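Local structure of 16.4 kDa salivary peptide (Culex quinquefasciatus, 7KC8) at residues R72-L77 with E105-S110. The protein is a mosquito salivary protein of unknown function whose ricin-like beta-trefoil fold suggests that it may bind sugars. Residues are numbered along the deposited sequence; the frame is centred on the assembly and turned at random.
Sequences RAVKTL and ECLVIS
Arg72 and Glu105 form a buried salt bridge inside the beta-trefoil fold. Their strands, 72-77 and 105-109, are not paired directly. Strand 115-118 lies between them and pairs antiparallel with both, so the contact joins second neighbours through side chains. The Arg72 and Glu105 side chains cross at about a right angle. The carboxylate comes to the guanidinium at its edge, and the two planes are 35° apart. Arg72 NE donates to Glu105 OE2 at 2.9 Å. The acceptor lies in the guanidinium plane, but NE meets OE2 on its syn side, 27° out of the carboxylate plane. A weak second bond runs from Arg72 NH2 to Glu105 OE1 at 3.4 Å. The Arg72 chain is extended to CD and bends at chi3 (-55°), which brings NE round to the acid. Each partner is also held elsewhere. Arg72 NH1 bonds to Glu64 O, Tyr103 makes a cation-pi contact with Arg72, and Thr117 OG1 bonds to Glu105 OE2. Further along the strands the contact becomes apolar. Leu107 has CG anti to its N and reaches Val74 with one methyl. Leu107 CD1 lies 3.6 Å from Val74 CG2 and also touches Val74 CG1.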
loop_
_atom_site.group_PDB
_atom_site.type_symbol
_atom_site.label_atom_id
_atom_site.label_comp_id
_atom_site.label_asym_id
_atom_site.label_seq_id
_atom_site.Cartn_x
_atom_site.Cartn_y
_atom_site.Cartn_z
ATOM N N ARG A 72 7.086 10.307 3.611
ATOM C CA ARG A 72 7.767 9.057 3.939
ATOM C C ARG A 72 7.513 8.040 2.832
ATOM O O ARG A 72 6.381 7.573 2.658
ATOM C CB ARG A 72 7.292 8.521 5.288
ATOM C CG ARG A 72 7.988 7.221 5.693
ATOM C CD ARG A 72 7.443 6.662 6.982
ATOM N NE ARG A 72 7.503 7.634 8.061
ATOM C CZ ARG A 72 8.555 7.801 8.858
ATOM N NH1 ARG A 72 9.643 7.058 8.710
ATOM N NH2 ARG A 72 8.512 8.716 9.814
ATOM N N ALA A 73 8.566 7.684 2.099
ATOM C CA ALA A 73 8.405 6.849 0.916
ATOM C C ALA A 73 7.940 5.452 1.299
ATOM O O ALA A 73 8.380 4.885 2.299
ATOM C CB ALA A 73 9.713 6.767 0.129
ATOM N N VAL A 74 7.025 4.919 0.497
ATOM C CA VAL A 74 6.467 3.578 0.637
ATOM C C VAL A 74 6.903 2.772 -0.588
ATOM O O VAL A 74 6.794 3.255 -1.724
ATOM C CB VAL A 74 4.926 3.642 0.745
ATOM C CG1 VAL A 74 4.266 2.261 0.643
ATOM C CG2 VAL A 74 4.503 4.374 2.019
ATOM N N LYS A 75 7.410 1.561 -0.360
ATOM C CA LYS A 75 7.789 0.670 -1.450
ATOM C C LYS A 75 7.625 -0.774 -0.975
ATOM O O LYS A 75 7.126 -1.022 0.127
ATOM C CB LYS A 75 9.205 0.999 -1.952
ATOM C CG LYS A 75 10.289 1.120 -0.904
ATOM N N THR A 76 8.012 -1.741 -1.825
ATOM C CA THR A 76 7.977 -3.152 -1.452
ATOM C C THR A 76 9.387 -3.697 -1.276
ATOM O O THR A 76 10.309 -3.334 -2.015
ATOM C CB THR A 76 7.240 -4.015 -2.477
ATOM O OG1 THR A 76 8.036 -4.138 -3.657
ATOM C CG2 THR A 76 5.891 -3.409 -2.836
ATOM N N LEU A 77 9.531 -4.610 -0.318
ATOM C CA LEU A 77 10.834 -5.083 0.136
ATOM C C LEU A 77 11.209 -6.352 -0.620
ATOM O O LEU A 77 10.635 -7.419 -0.387
ATOM C CB LEU A 77 10.818 -5.324 1.642
ATOM C CG LEU A 77 12.226 -5.564 2.181
ATOM C CD1 LEU A 77 13.124 -4.414 1.730
ATOM C CD2 LEU A 77 12.236 -5.672 3.684
ATOM N N GLU A 105 1.094 6.751 10.426
ATOM C CA GLU A 105 0.959 7.739 9.331
ATOM C C GLU A 105 0.046 7.133 8.280
ATOM O O GLU A 105 0.128 5.965 8.062
ATOM C CB GLU A 105 2.306 8.059 8.702
ATOM C CG GLU A 105 2.971 9.289 9.232
ATOM C CD GLU A 105 4.471 9.259 9.054
ATOM O OE1 GLU A 105 5.172 9.537 10.005
ATOM O OE2 GLU A 105 4.905 8.948 7.961
ATOM N N CYS A 106 -0.745 7.965 7.632
ATOM C CA CYS A 106 -1.730 7.489 6.640
ATOM C C CYS A 106 -1.077 7.177 5.302
ATOM O O CYS A 106 -0.233 7.923 4.872
ATOM C CB CYS A 106 -2.814 8.529 6.409
ATOM S SG CYS A 106 -3.422 9.254 7.944
ATOM N N LEU A 107 -1.476 6.073 4.701
ATOM C CA LEU A 107 -1.013 5.827 3.335
ATOM C C LEU A 107 -1.834 6.732 2.416
ATOM O O LEU A 107 -3.042 6.851 2.585
ATOM C CB LEU A 107 -1.155 4.364 2.961
ATOM C CG LEU A 107 -0.581 4.075 1.589
ATOM C CD1 LEU A 107 0.929 4.101 1.630
ATOM C CD2 LEU A 107 -1.103 2.756 1.081
ATOM N N VAL A 108 -1.158 7.300 1.442
ATOM C CA VAL A 108 -1.764 8.304 0.553
ATOM C C VAL A 108 -0.995 8.328 -0.769
ATOM O O VAL A 108 0.129 7.889 -0.805
ATOM C CB VAL A 108 -1.615 9.628 1.315
ATOM C CG1 VAL A 108 -0.747 10.654 0.626
ATOM C CG2 VAL A 108 -2.909 10.177 1.862
ATOM N N ILE A 109 -1.662 8.746 -1.834
ATOM C CA ILE A 109 -0.970 9.043 -3.114
ATOM C C ILE A 109 -0.978 10.566 -3.223
ATOM O O ILE A 109 -2.026 11.140 -3.171
ATOM C CB ILE A 109 -1.591 8.321 -4.310
ATOM C CG1 ILE A 109 -1.474 6.811 -4.164
ATOM C CG2 ILE A 109 -0.950 8.804 -5.588
ATOM C CD1 ILE A 109 -1.925 6.063 -5.360
ATOM N N SER A 110 0.183 11.179 -3.364
ATOM C CA SER A 110 0.303 12.630 -3.351
ATOM C C SER A 110 -0.144 13.240 -4.676
ATOM O O SER A 110 -0.382 12.548 -5.672
ATOM C CB SER A 110 1.741 13.056 -3.069
ATOM O OG SER A 110 2.467 13.144 -4.286
#